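Local coordinates for protein probable starch synthase 4, chloroplastic/amyloplastic (Arabidopsis thaliana, PDB 6GNE) that is a probable plastidial starch synthase of the GT-B glycosyltransferase fold that binds adenosine-5'-diphosphate and a glycan-like ligand between its two Rossmann-like domains, at residues Ile141-Asp146 with Thr488-Leu493; Glu306-Leu311 with Asn460-Asp465; Ala20-Val25 with Asp54-Asp59; His351-Phe356 with Leu371-Asp376. One frame throughout, in Å; residues are numbered along the deposited sequence.

Contact 1 (Ile141-Asp146 with Thr488-Leu493); sequences IIHCHD and TQYEEL. With AC1 (4,6-dideoxy-4-{[(1S,4R,5S,6S)-4,5,6-trihydroxy-3-(hydroxymethyl)cyclohex-2-en-1-yl]amino}-alpha-D-glucopyranose), chain C.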
# COMPACT_ATOMS: atom_id res chain seq x y z
N ILE A 141 10.46 -19.56 3.15
CA ILE A 141 9.70 -18.42 3.72
C ILE A 141 8.33 -18.38 3.10
O ILE A 141 8.21 -18.44 1.90
CB ILE A 141 10.35 -17.06 3.42
CG1 ILE A 141 11.74 -16.93 4.05
CG2 ILE A 141 9.45 -15.89 3.87
CD1 ILE A 141 11.77 -16.82 5.57
N ILE A 142 7.31 -18.26 3.93
CA ILE A 142 5.97 -17.89 3.48
C ILE A 142 5.71 -16.53 4.14
O ILE A 142 5.75 -16.39 5.40
CB ILE A 142 4.88 -18.96 3.81
CG1 ILE A 142 5.17 -20.26 3.05
CG2 ILE A 142 3.49 -18.47 3.43
CD1 ILE A 142 4.41 -21.46 3.57
N HIS A 143 5.46 -15.53 3.29
CA HIS A 143 5.25 -14.16 3.74
C HIS A 143 3.80 -13.79 3.47
O HIS A 143 3.39 -13.73 2.34
CB HIS A 143 6.22 -13.25 2.99
CG HIS A 143 6.34 -11.88 3.55
ND1 HIS A 143 7.43 -11.08 3.31
CD2 HIS A 143 5.53 -11.16 4.36
CE1 HIS A 143 7.27 -9.92 3.92
NE2 HIS A 143 6.12 -9.94 4.57
N CYS A 144 3.01 -13.57 4.51
CA CYS A 144 1.62 -13.17 4.32
C CYS A 144 1.36 -11.69 4.68
O CYS A 144 2.15 -11.07 5.39
CB CYS A 144 0.70 -14.14 5.07
SG CYS A 144 0.93 -14.28 6.86
N HIS A 145 0.27 -11.12 4.16
CA HIS A 145 -0.01 -9.65 4.25
C HIS A 145 -1.41 -9.31 4.77
O HIS A 145 -2.43 -9.70 4.19
CB HIS A 145 0.20 -9.04 2.89
CG HIS A 145 1.58 -9.26 2.37
ND1 HIS A 145 2.58 -8.32 2.50
CD2 HIS A 145 2.15 -10.35 1.79
CE1 HIS A 145 3.70 -8.80 1.98
NE2 HIS A 145 3.47 -10.03 1.55
N ASP A 146 -1.46 -8.58 5.89
CA ASP A 146 -2.70 -7.99 6.44
C ASP A 146 -3.72 -9.02 6.88
O ASP A 146 -3.47 -10.23 6.79
CB ASP A 146 -3.29 -6.92 5.48
CG ASP A 146 -2.70 -5.56 5.70
OD1 ASP A 146 -1.56 -5.48 6.17
OD2 ASP A 146 -3.36 -4.53 5.44
N THR A 488 16.91 -5.64 1.39
CA THR A 488 18.05 -6.18 2.16
C THR A 488 17.70 -6.41 3.65
O THR A 488 18.13 -7.39 4.21
CB THR A 488 19.31 -5.27 2.05
OG1 THR A 488 19.62 -5.02 0.68
CG2 THR A 488 20.50 -5.93 2.63
N GLN A 489 16.93 -5.52 4.27
CA GLN A 489 16.51 -5.75 5.68
C GLN A 489 15.54 -6.93 5.83
O GLN A 489 15.66 -7.70 6.80
CB GLN A 489 15.86 -4.55 6.33
CG GLN A 489 16.66 -3.27 6.41
CD GLN A 489 15.92 -2.23 7.25
OE1 GLN A 489 15.60 -1.11 6.79
NE2 GLN A 489 15.59 -2.62 8.49
N TYR A 490 14.58 -7.06 4.90
CA TYR A 490 13.70 -8.23 4.89
C TYR A 490 14.50 -9.55 4.67
O TYR A 490 14.26 -10.55 5.34
CB TYR A 490 12.58 -8.10 3.83
CG TYR A 490 11.37 -7.28 4.24
CD1 TYR A 490 10.31 -7.86 4.93
CD2 TYR A 490 11.26 -5.95 3.92
CE1 TYR A 490 9.20 -7.12 5.30
CE2 TYR A 490 10.16 -5.21 4.27
CZ TYR A 490 9.13 -5.80 4.96
OH TYR A 490 8.03 -5.05 5.33
N GLU A 491 15.43 -9.51 3.72
CA GLU A 491 16.29 -10.64 3.40
C GLU A 491 17.05 -11.13 4.65
O GLU A 491 17.12 -12.36 4.90
CB GLU A 491 17.25 -10.26 2.27
CG GLU A 491 18.31 -11.31 1.89
CD GLU A 491 19.35 -10.78 0.91
OE1 GLU A 491 19.56 -11.40 -0.14
OE2 GLU A 491 19.97 -9.73 1.18
N GLU A 492 17.62 -10.18 5.40
CA GLU A 492 18.36 -10.48 6.65
C GLU A 492 17.45 -11.07 7.73
O GLU A 492 17.90 -11.93 8.47
CB GLU A 492 19.14 -9.27 7.20
CG GLU A 492 20.37 -8.89 6.36
CD GLU A 492 20.98 -7.48 6.64
OE1 GLU A 492 20.35 -6.64 7.36
OE2 GLU A 492 22.11 -7.23 6.12
N LEU A 493 16.18 -10.64 7.78
CA LEU A 493 15.20 -11.27 8.66
C LEU A 493 14.88 -12.69 8.24
O LEU A 493 14.81 -13.58 9.09
CB LEU A 493 13.93 -10.44 8.78
CG LEU A 493 14.05 -9.06 9.45
CD1 LEU A 493 12.78 -8.25 9.20
CD2 LEU A 493 14.39 -9.11 10.95
C1 AC1 C . -6.22 -2.39 2.48
O2 AC1 C . -5.32 -3.63 4.37
C2 AC1 C . -4.98 -2.70 3.32
C4A AC1 C . 0.76 1.92 3.43
C3 AC1 C . -4.33 -1.42 3.87
O3 AC1 C . -3.15 -1.82 4.58
C4 AC1 C . -4.02 -0.46 2.72
N4A AC1 C . -3.32 0.77 3.11
C5 AC1 C . -5.36 -0.18 2.03
O5 AC1 C . -5.89 -1.40 1.51
C6 AC1 C . -5.25 0.76 0.84
C1B AC1 C . -1.98 0.81 3.72
C2B AC1 C . -1.60 2.19 4.32
O2B AC1 C . -2.70 3.12 4.38
C3B AC1 C . -0.41 2.87 3.64
O3B AC1 C . 0.06 3.86 4.55
O4 AC1 C . 1.78 2.60 2.71
C5B AC1 C . 0.33 0.66 2.74
C7B AC1 C . -0.92 0.20 2.83
C6B AC1 C . 1.35 -0.15 1.97
O6B AC1 C . 2.37 -0.64 2.85
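The imidazole of His143 brings its CE1 corner against one flank of the Tyr490 ring. His143 CE1 lies 3.7 Å from Tyr490 CE1 and 3.8 Å from Tyr490 CD1. The tyrosine atom comes at the edge of the imidazole, close to its plane. The two rings are tilted by 36° with centroids 5.7 Å apart, so the pair is oblique. The side chains themselves cross at about a right angle. CG of His143 is turned anti to its own N (chi1 -167°), which sends the imidazole off the strand toward helix 484-499.

Both imidazole nitrogens are used. ND1 pairs with Tyr494 and NE2 with Thr173, which should fix the ring's rotation. One face of the same ring carries NE2 of His145. The hydroxyl of Tyr490 is hydrogen-bonded to Thr227, and Leu35 of helix 27-41 touches both side chains.

At the end of strand 141-145, Asp146 OD2 accepts a hydrogen bond from AC1 O3 at 2.9 Å. His175 N holds its OD1. A C-terminal helix that returns to pack on the parallel sheet of the N-terminal Rossmann-like domain is characteristic of the GT-B fold.

Contact 2 (Glu306-Leu311 with Asn460-Asp465); sequences ESRRPL and NHYKKD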
# COMPACT_ATOMS: atom_id res chain seq x y z
N GLU A 306 -0.74 31.95 -17.47
CA GLU A 306 0.40 32.36 -16.63
C GLU A 306 1.46 31.25 -16.53
O GLU A 306 1.16 30.05 -16.39
CB GLU A 306 -0.03 32.80 -15.22
CG GLU A 306 -1.12 33.87 -15.18
CD GLU A 306 -2.12 33.61 -14.05
OE1 GLU A 306 -3.34 33.83 -14.23
OE2 GLU A 306 -1.70 33.10 -12.98
N SER A 307 2.72 31.69 -16.65
CA SER A 307 3.91 30.93 -16.21
C SER A 307 4.08 31.19 -14.70
O SER A 307 3.65 32.27 -14.17
CB SER A 307 5.15 31.39 -16.99
OG SER A 307 5.09 32.80 -17.24
N ARG A 308 4.67 30.22 -14.01
CA ARG A 308 4.83 30.30 -12.54
C ARG A 308 3.54 30.40 -11.71
O ARG A 308 3.49 31.08 -10.70
CB ARG A 308 5.80 31.46 -12.19
CG ARG A 308 7.25 31.08 -12.47
CD ARG A 308 7.88 30.37 -11.26
NE ARG A 308 8.38 29.05 -11.62
CZ ARG A 308 8.97 28.22 -10.78
NH1 ARG A 308 9.31 27.03 -11.22
NH2 ARG A 308 9.16 28.54 -9.52
N ARG A 309 2.53 29.64 -12.12
CA ARG A 309 1.43 29.34 -11.24
C ARG A 309 1.65 27.88 -10.79
O ARG A 309 1.67 26.99 -11.63
CB ARG A 309 0.11 29.53 -11.99
CG ARG A 309 -1.08 29.57 -11.08
CD ARG A 309 -2.39 29.87 -11.78
NE ARG A 309 -2.90 31.21 -11.51
CZ ARG A 309 -3.82 31.56 -10.59
NH1 ARG A 309 -4.17 32.84 -10.51
NH2 ARG A 309 -4.42 30.69 -9.77
N PRO A 310 1.86 27.65 -9.48
CA PRO A 310 2.13 26.29 -9.02
C PRO A 310 0.88 25.38 -9.10
O PRO A 310 -0.21 25.80 -8.72
CB PRO A 310 2.58 26.50 -7.58
CG PRO A 310 1.87 27.71 -7.15
CD PRO A 310 1.80 28.59 -8.36
N LEU A 311 1.07 24.18 -9.63
CA LEU A 311 0.02 23.17 -9.71
C LEU A 311 0.17 22.24 -8.52
O LEU A 311 1.19 21.59 -8.36
CB LEU A 311 0.14 22.37 -11.01
CG LEU A 311 -0.88 21.25 -11.23
CD1 LEU A 311 -2.26 21.84 -11.43
CD2 LEU A 311 -0.49 20.43 -12.44
N ASN A 460 5.64 30.44 -1.37
CA ASN A 460 6.76 31.43 -1.30
C ASN A 460 8.03 30.90 -1.95
O ASN A 460 8.59 31.57 -2.82
CB ASN A 460 7.06 31.84 0.16
CG ASN A 460 6.04 32.84 0.74
OD1 ASN A 460 5.00 33.19 0.11
ND2 ASN A 460 6.31 33.30 1.96
N HIS A 461 8.49 29.72 -1.53
CA HIS A 461 9.69 29.09 -2.10
C HIS A 461 9.57 28.92 -3.62
O HIS A 461 10.49 29.27 -4.35
CB HIS A 461 10.03 27.76 -1.42
CG HIS A 461 10.82 27.90 -0.15
ND1 HIS A 461 12.19 27.77 -0.12
CD2 HIS A 461 10.43 28.16 1.13
CE1 HIS A 461 12.62 27.94 1.13
NE2 HIS A 461 11.57 28.17 1.91
N TYR A 462 8.42 28.43 -4.10
CA TYR A 462 8.18 28.23 -5.52
C TYR A 462 8.26 29.54 -6.30
O TYR A 462 8.94 29.62 -7.30
CB TYR A 462 6.83 27.52 -5.76
CG TYR A 462 6.47 27.35 -7.22
CD1 TYR A 462 5.79 28.35 -7.91
CD2 TYR A 462 6.82 26.19 -7.93
CE1 TYR A 462 5.46 28.19 -9.25
CE2 TYR A 462 6.49 26.02 -9.27
CZ TYR A 462 5.82 27.03 -9.93
OH TYR A 462 5.50 26.91 -11.25
N LYS A 463 7.55 30.57 -5.83
CA LYS A 463 7.44 31.86 -6.51
C LYS A 463 8.68 32.76 -6.44
O LYS A 463 8.98 33.43 -7.40
CB LYS A 463 6.27 32.68 -5.94
CG LYS A 463 4.87 32.25 -6.35
CD LYS A 463 3.88 33.39 -6.09
CE LYS A 463 2.44 32.97 -6.41
NZ LYS A 463 1.79 32.38 -5.21
N LYS A 464 9.37 32.82 -5.30
CA LYS A 464 10.37 33.90 -5.07
C LYS A 464 11.72 33.66 -5.79
O LYS A 464 12.38 34.61 -6.20
CB LYS A 464 10.56 34.23 -3.56
CG LYS A 464 11.86 33.70 -2.89
CD LYS A 464 11.85 33.61 -1.34
CE LYS A 464 12.14 34.94 -0.59
NZ LYS A 464 13.60 35.25 -0.38
N ASP A 465 12.13 32.39 -5.95
CA ASP A 465 13.42 32.04 -6.51
C ASP A 465 13.35 30.75 -7.36
O ASP A 465 13.51 29.63 -6.87
CB ASP A 465 14.45 31.95 -5.38
CG ASP A 465 15.92 31.94 -5.89
OD1 ASP A 465 16.17 32.09 -7.11
OD2 ASP A 465 16.83 31.79 -5.03
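Both faces of the Tyr462 ring are covered from segment 306-311. The guanidinium of Arg308 lies flat on one face and the ring of Pro310 on the opposite one. The carbonyl carbon of Arg308 sits at the ring edge, in its plane. The guanidinium and phenol planes are nearly parallel, 4° apart, and Arg308 CZ is 3.7 Å from the centroid of the Tyr462 ring. This is a stacked cation-pi pair. Arg308 NH2 stands over the ring centre, while Arg308 CZ is 3.5 Å from Tyr462 CZ. Bends at chi2 and chi3 fold the arginine back over the tyrosine.

On the other face the contact is CH-pi. Pro310 CB is 3.8 Å from the Tyr462 ring centroid, 14° off the normal. Pro310 CB also packs 3.7 Å from Tyr462 CD1. CG of Tyr462 is anti to the backbone N (chi1 176°), and the ring reaches from the helix to fit between the two residues. Trp469 adds an edge-to-face ring contact with Tyr462.

Arg309 turns the other way. Its NE donates to Glu306 OE2 at 2.7 Å, in the guanidinium plane and on the syn side of the carboxylate, somewhat out of the carboxylate plane. This salt bridge links two residues of the same loop, three apart in sequence.

Lys463 NZ binds the carbonyl of Leu337. The contact joins helix 448-464 to the loop that enters strand 311-317, within the parallel sheet of the C-terminal Rossmann-like domain of a GT-B enzyme.

Contact 3 (Ala20-Val25 with Asp54-Asp59); sequences APVAKV and DCMQYD. With ADP (adenosine-5'-diphosphate), chain F.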
# COMPACT_ATOMS: atom_id res chain seq x y z
N ALA A 20 0.10 -5.32 -7.50
CA ALA A 20 0.08 -4.34 -8.56
C ALA A 20 0.78 -4.93 -9.79
O ALA A 20 1.83 -5.55 -9.63
CB ALA A 20 0.78 -3.06 -8.11
N PRO A 21 0.23 -4.75 -11.00
CA PRO A 21 -0.98 -3.96 -11.34
C PRO A 21 -2.27 -4.77 -11.48
O PRO A 21 -3.30 -4.18 -11.57
CB PRO A 21 -0.64 -3.42 -12.73
CG PRO A 21 0.21 -4.51 -13.33
CD PRO A 21 0.95 -5.18 -12.21
N VAL A 22 -2.14 -6.10 -11.48
CA VAL A 22 -3.22 -7.02 -11.76
C VAL A 22 -4.38 -6.97 -10.77
O VAL A 22 -5.54 -7.12 -11.17
CB VAL A 22 -2.67 -8.47 -11.91
CG1 VAL A 22 -2.08 -9.04 -10.62
CG2 VAL A 22 -3.75 -9.41 -12.43
N ALA A 23 -4.08 -6.76 -9.50
CA ALA A 23 -5.11 -6.64 -8.48
C ALA A 23 -4.67 -5.64 -7.45
O ALA A 23 -3.94 -5.99 -6.53
CB ALA A 23 -5.35 -7.99 -7.85
N LYS A 24 -5.12 -4.39 -7.61
CA LYS A 24 -4.65 -3.29 -6.80
C LYS A 24 -5.76 -2.38 -6.34
O LYS A 24 -6.58 -1.90 -7.14
CB LYS A 24 -3.67 -2.45 -7.61
CG LYS A 24 -3.19 -1.24 -6.84
CD LYS A 24 -2.39 -0.31 -7.70
CE LYS A 24 -1.98 0.90 -6.87
NZ LYS A 24 -0.79 1.57 -7.44
N VAL A 25 -5.76 -2.10 -5.03
CA VAL A 25 -6.64 -1.11 -4.41
C VAL A 25 -5.81 0.08 -3.88
O VAL A 25 -6.18 1.22 -4.09
CB VAL A 25 -7.47 -1.74 -3.27
CG1 VAL A 25 -8.23 -0.66 -2.48
CG2 VAL A 25 -8.44 -2.78 -3.85
N ASP A 54 -12.63 -11.64 -10.52
CA ASP A 54 -13.27 -11.27 -11.78
C ASP A 54 -12.87 -9.85 -12.24
O ASP A 54 -12.82 -9.56 -13.46
CB ASP A 54 -14.79 -11.39 -11.67
CG ASP A 54 -15.39 -10.56 -10.52
OD1 ASP A 54 -14.66 -9.99 -9.63
OD2 ASP A 54 -16.62 -10.48 -10.49
N CYS A 55 -12.60 -8.97 -11.28
CA CYS A 55 -12.30 -7.58 -11.57
C CYS A 55 -10.81 -7.33 -11.72
O CYS A 55 -10.36 -6.19 -11.62
CB CYS A 55 -12.94 -6.67 -10.50
SG CYS A 55 -12.45 -7.00 -8.78
N MET A 56 -10.02 -8.38 -11.96
CA MET A 56 -8.57 -8.20 -12.13
C MET A 56 -8.23 -7.52 -13.45
O MET A 56 -9.03 -7.51 -14.37
CB MET A 56 -7.84 -9.54 -11.99
CG MET A 56 -7.97 -10.53 -13.18
SD MET A 56 -7.22 -12.15 -12.87
CE MET A 56 -5.82 -12.24 -13.99
N GLN A 57 -7.06 -6.92 -13.49
CA GLN A 57 -6.60 -6.17 -14.64
C GLN A 57 -5.73 -7.09 -15.51
O GLN A 57 -4.59 -7.39 -15.17
CB GLN A 57 -5.84 -4.94 -14.17
CG GLN A 57 -5.67 -3.85 -15.24
CD GLN A 57 -4.41 -2.99 -15.04
OE1 GLN A 57 -4.50 -1.89 -14.49
NE2 GLN A 57 -3.23 -3.50 -15.45
N TYR A 58 -6.25 -7.47 -16.67
CA TYR A 58 -5.67 -8.50 -17.51
C TYR A 58 -4.40 -8.13 -18.26
O TYR A 58 -3.64 -9.03 -18.63
CB TYR A 58 -6.73 -9.09 -18.47
CG TYR A 58 -7.57 -10.10 -17.76
CD1 TYR A 58 -7.06 -11.37 -17.48
CD2 TYR A 58 -8.84 -9.78 -17.26
CE1 TYR A 58 -7.80 -12.30 -16.75
CE2 TYR A 58 -9.61 -10.72 -16.56
CZ TYR A 58 -9.07 -11.98 -16.29
OH TYR A 58 -9.76 -12.96 -15.60
N ASP A 59 -4.08 -6.85 -18.39
CA ASP A 59 -3.24 -6.48 -19.52
C ASP A 59 -1.74 -6.54 -19.31
O ASP A 59 -1.00 -6.41 -20.29
CB ASP A 59 -3.70 -5.18 -20.20
CG ASP A 59 -3.78 -4.05 -19.28
OD1 ASP A 59 -2.71 -3.77 -18.73
OD2 ASP A 59 -4.90 -3.42 -19.17
PB ADP F . -3.03 3.66 0.72
O1B ADP F . -2.38 2.30 0.78
O2B ADP F . -4.01 3.89 -0.39
O3B ADP F . -3.62 4.03 2.07
PA ADP F . -0.42 4.43 -0.24
O1A ADP F . 0.23 5.77 -0.41
O2A ADP F . 0.39 3.42 0.54
O3A ADP F . -1.85 4.71 0.44
O5' ADP F . -0.76 3.76 -1.66
C5' ADP F . -1.59 4.41 -2.63
C4' ADP F . -1.39 3.90 -4.07
O4' ADP F . -2.64 3.93 -4.77
C3' ADP F . -0.48 4.79 -4.90
O3' ADP F . 0.11 4.00 -5.92
C2' ADP F . -1.42 5.78 -5.52
O2' ADP F . -0.91 6.35 -6.71
C1' ADP F . -2.60 4.90 -5.82
N9 ADP F . -3.89 5.61 -5.83
C8 ADP F . -4.61 6.01 -4.77
N7 ADP F . -5.77 6.59 -5.17
C5 ADP F . -5.80 6.56 -6.51
C6 ADP F . -6.74 7.02 -7.58
N6 ADP F . -7.90 7.64 -7.26
N1 ADP F . -6.37 6.79 -8.87
C2 ADP F . -5.19 6.18 -9.17
N3 ADP F . -4.31 5.76 -8.25
C4 ADP F . -4.56 5.92 -6.93
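The loop after strand 11-15 leads into the KXGGL signature of bacterial and plant glycogen and starch synthases, which here begins at Lys24. This contact fastens that loop of the N-terminal Rossmann-like domain to the loop after strand 45-51. One backbone bond crosses between them. Gln57 N donates to Val22 O at 2.8 Å and is nearly straight, at 174°. The N-H arrives in the carbonyl plane, on a lone pair of the oxygen.

Side chains pack around this bond. Val22 and Met56 lie side by side and point the same way, with Val22 CG2 3.8 Å from Met56 CE. Phe96 of strand 92-100 touches both. Val22 CG2 also lies 3.5 Å from Gln57 O. Gln57 crosses Pro21 at about a right angle, and its NE2 is 3.8 Å from Pro21 CB. Pro21 follows a cis peptide bond. Met56 CG rests over one face of the Tyr58 ring, offset toward the rim.

Beyond the contact the loop reaches the ADP pocket, where Gly27 N also binds the ligand. Lys24 is fully extended, with CG anti to its N (chi1 177°), which carries its NZ to the ribose. Asp30 forms a salt bridge with Lys24 NZ. Lys24 NZ donates to ADP O3' at 3.0 Å.

Contact 4 (His351-Phe356 with Leu371-Asp376); sequences HIQREF and LLLKYD. With ADP (adenosine-5'-diphosphate), chain F.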
# COMPACT_ATOMS: atom_id res chain seq x y z
N HIS A 351 -21.07 9.80 2.08
CA HIS A 351 -21.15 11.21 2.52
C HIS A 351 -19.89 12.00 2.13
O HIS A 351 -19.97 13.17 1.86
CB HIS A 351 -21.52 11.39 4.01
CG HIS A 351 -20.38 11.24 4.96
ND1 HIS A 351 -19.54 12.29 5.29
CD2 HIS A 351 -19.95 10.17 5.68
CE1 HIS A 351 -18.62 11.86 6.15
NE2 HIS A 351 -18.85 10.57 6.40
N ILE A 352 -18.75 11.32 2.10
CA ILE A 352 -17.49 11.89 1.63
C ILE A 352 -17.52 12.03 0.10
O ILE A 352 -17.11 13.07 -0.43
CB ILE A 352 -16.27 11.06 2.08
CG1 ILE A 352 -16.24 10.94 3.61
CG2 ILE A 352 -14.96 11.66 1.57
CD1 ILE A 352 -14.96 10.41 4.21
N GLN A 353 -18.02 11.01 -0.60
CA GLN A 353 -18.19 11.13 -2.05
C GLN A 353 -19.11 12.32 -2.39
O GLN A 353 -18.79 13.13 -3.25
CB GLN A 353 -18.71 9.81 -2.66
CG GLN A 353 -18.54 9.67 -4.18
CD GLN A 353 -17.11 9.44 -4.68
OE1 GLN A 353 -16.19 9.07 -3.93
NE2 GLN A 353 -16.92 9.65 -5.96
N ARG A 354 -20.23 12.42 -1.68
CA ARG A 354 -21.23 13.48 -1.88
C ARG A 354 -20.61 14.90 -1.63
O ARG A 354 -20.87 15.83 -2.38
CB ARG A 354 -22.41 13.18 -0.95
CG ARG A 354 -23.74 13.84 -1.26
CD ARG A 354 -24.91 12.97 -0.87
NE ARG A 354 -24.87 12.65 0.57
CZ ARG A 354 -24.65 11.45 1.13
NH1 ARG A 354 -24.52 10.32 0.42
NH2 ARG A 354 -24.62 11.36 2.47
N GLU A 355 -19.77 15.03 -0.61
CA GLU A 355 -19.14 16.30 -0.24
C GLU A 355 -18.18 16.78 -1.34
O GLU A 355 -18.18 17.96 -1.71
CB GLU A 355 -18.38 16.15 1.10
CG GLU A 355 -17.87 17.42 1.79
CD GLU A 355 -16.77 17.10 2.85
OE1 GLU A 355 -15.83 17.92 3.06
OE2 GLU A 355 -16.80 16.00 3.47
N PHE A 356 -17.38 15.85 -1.87
CA PHE A 356 -16.46 16.17 -2.96
C PHE A 356 -17.17 16.37 -4.30
O PHE A 356 -16.76 17.22 -5.08
CB PHE A 356 -15.32 15.14 -3.05
CG PHE A 356 -14.24 15.37 -2.03
CD1 PHE A 356 -14.39 14.92 -0.72
CD2 PHE A 356 -13.14 16.13 -2.34
CE1 PHE A 356 -13.45 15.17 0.25
CE2 PHE A 356 -12.18 16.40 -1.36
CZ PHE A 356 -12.34 15.91 -0.08
N LEU A 371 -11.45 18.39 -10.21
CA LEU A 371 -11.58 17.23 -9.32
C LEU A 371 -11.99 16.05 -10.17
O LEU A 371 -12.95 16.13 -10.91
CB LEU A 371 -12.66 17.48 -8.26
CG LEU A 371 -12.18 18.20 -7.01
CD1 LEU A 371 -11.63 19.57 -7.34
CD2 LEU A 371 -13.31 18.35 -6.01
N LEU A 372 -11.24 14.95 -10.04
CA LEU A 372 -11.48 13.75 -10.84
C LEU A 372 -11.83 12.61 -9.87
O LEU A 372 -10.96 11.95 -9.31
CB LEU A 372 -10.23 13.46 -11.67
CG LEU A 372 -9.96 14.58 -12.69
CD1 LEU A 372 -8.49 14.58 -13.11
CD2 LEU A 372 -10.89 14.48 -13.90
N LEU A 373 -13.12 12.46 -9.62
CA LEU A 373 -13.60 11.58 -8.57
C LEU A 373 -13.72 10.15 -9.05
O LEU A 373 -14.80 9.68 -9.36
CB LEU A 373 -14.91 12.10 -7.99
CG LEU A 373 -14.80 13.53 -7.42
CD1 LEU A 373 -16.12 13.93 -6.74
CD2 LEU A 373 -13.61 13.72 -6.49
N LYS A 374 -12.57 9.49 -9.14
CA LYS A 374 -12.46 8.14 -9.69
C LYS A 374 -11.06 7.56 -9.46
O LYS A 374 -10.13 8.28 -9.16
CB LYS A 374 -12.76 8.14 -11.21
CG LYS A 374 -11.76 8.97 -12.02
CD LYS A 374 -12.19 9.16 -13.46
CE LYS A 374 -11.01 9.68 -14.27
NZ LYS A 374 -11.41 9.89 -15.67
N TYR A 375 -10.94 6.24 -9.60
CA TYR A 375 -9.66 5.53 -9.64
C TYR A 375 -9.20 5.57 -11.10
O TYR A 375 -9.96 5.18 -11.94
CB TYR A 375 -9.79 4.06 -9.16
CG TYR A 375 -8.44 3.43 -9.05
CD1 TYR A 375 -7.64 3.66 -7.92
CD2 TYR A 375 -7.88 2.69 -10.13
CE1 TYR A 375 -6.35 3.15 -7.82
CE2 TYR A 375 -6.59 2.20 -10.04
CZ TYR A 375 -5.83 2.43 -8.88
OH TYR A 375 -4.54 1.94 -8.77
N ASP A 376 -8.01 6.09 -11.39
CA ASP A 376 -7.48 6.07 -12.77
C ASP A 376 -5.95 6.03 -12.77
O ASP A 376 -5.28 7.02 -12.43
CB ASP A 376 -7.99 7.29 -13.54
CG ASP A 376 -7.66 7.24 -15.03
OD1 ASP A 376 -6.59 6.75 -15.43
OD2 ASP A 376 -8.45 7.77 -15.82
PB ADP F . -3.03 3.66 0.72
O1B ADP F . -2.38 2.30 0.78
O2B ADP F . -4.01 3.89 -0.39
O3B ADP F . -3.62 4.03 2.07
PA ADP F . -0.42 4.43 -0.24
O1A ADP F . 0.23 5.77 -0.41
O2A ADP F . 0.39 3.42 0.54
O3A ADP F . -1.85 4.71 0.44
O5' ADP F . -0.76 3.76 -1.66
C5' ADP F . -1.59 4.41 -2.63
C4' ADP F . -1.39 3.90 -4.07
O4' ADP F . -2.64 3.93 -4.77
C3' ADP F . -0.48 4.79 -4.90
O3' ADP F . 0.11 4.00 -5.92
C2' ADP F . -1.42 5.78 -5.52
O2' ADP F . -0.91 6.35 -6.71
C1' ADP F . -2.60 4.90 -5.82
N9 ADP F . -3.89 5.61 -5.83
C8 ADP F . -4.61 6.01 -4.77
N7 ADP F . -5.77 6.59 -5.17
C5 ADP F . -5.80 6.56 -6.51
C6 ADP F . -6.74 7.02 -7.58
N6 ADP F . -7.90 7.64 -7.26
N1 ADP F . -6.37 6.79 -8.87
C2 ADP F . -5.19 6.18 -9.17
N3 ADP F . -4.31 5.76 -8.25
C4 ADP F . -4.56 5.92 -6.93
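Gln353 is the first residue of segment 351-356 to meet Leu373, in a beta-alpha-beta unit built from strand 340-346, helix 350-362 and strand 369-372. The two side chains slide past each other in opposite directions, with Gln353 NE2 3.8 Å from Leu373 CB. A bend at chi2 (72°) turns the amide of Gln353 back, and its OE1 takes the N-H of Ser347. One helical turn on, Phe356 points at the strand. Its CB lies 4.0 Å from Leu373 CD1. The same methyl reaches the helix backbone, with Leu373 CD1 3.6 Å from Phe356 C. Leu371 CD2 comes to the edge of the phenyl ring, near its plane, 4.3 Å from Phe356 CD2. Leu343 of strand 340-346 touches both Phe356 and Leu371. Phe356 thus packs on the end of strand 369-372 and the residue after it.

Leu373 is the centre of an inverse gamma turn, which swings the chain out of the strand and into the ADP pocket. There the backbone reads the adenine edge. Lys374 O accepts from ADP N6 at 3.0 Å with an angle of 165°. Asp376 N donates to ADP N1 at 3.1 Å. Asp376 OD1 also caps helix 377-386 through Leu379 N. The Tyr375 ring lies against the adenine, which covers one of its faces, and Tyr375 CE1 is 3.3 Å from ADP N3.

Contacts 3 and 4 meet at ADP, one from each Rossmann-like domain. Their centres are about 21 Å apart, but Tyr375 OH comes within 3.3 Å of Lys24 CD, and segments 20-25 and 371-376 both touch the ligand. Contact 1 reaches the same cleft from the side of the glycan site, through Asp146 and AC1. Its centre is about 23 Å from that of contact 3 and about 35 Å from that of contact 4, which lies on the opposite side of the chain's centre. Contact 2 stands apart at the far end of the C-terminal domain, with its nearest atoms about 10 Å from contact 4 and about 30 Å from contact 1. Along the chain, contacts 2 and 4 fall between the two segments of contact 1.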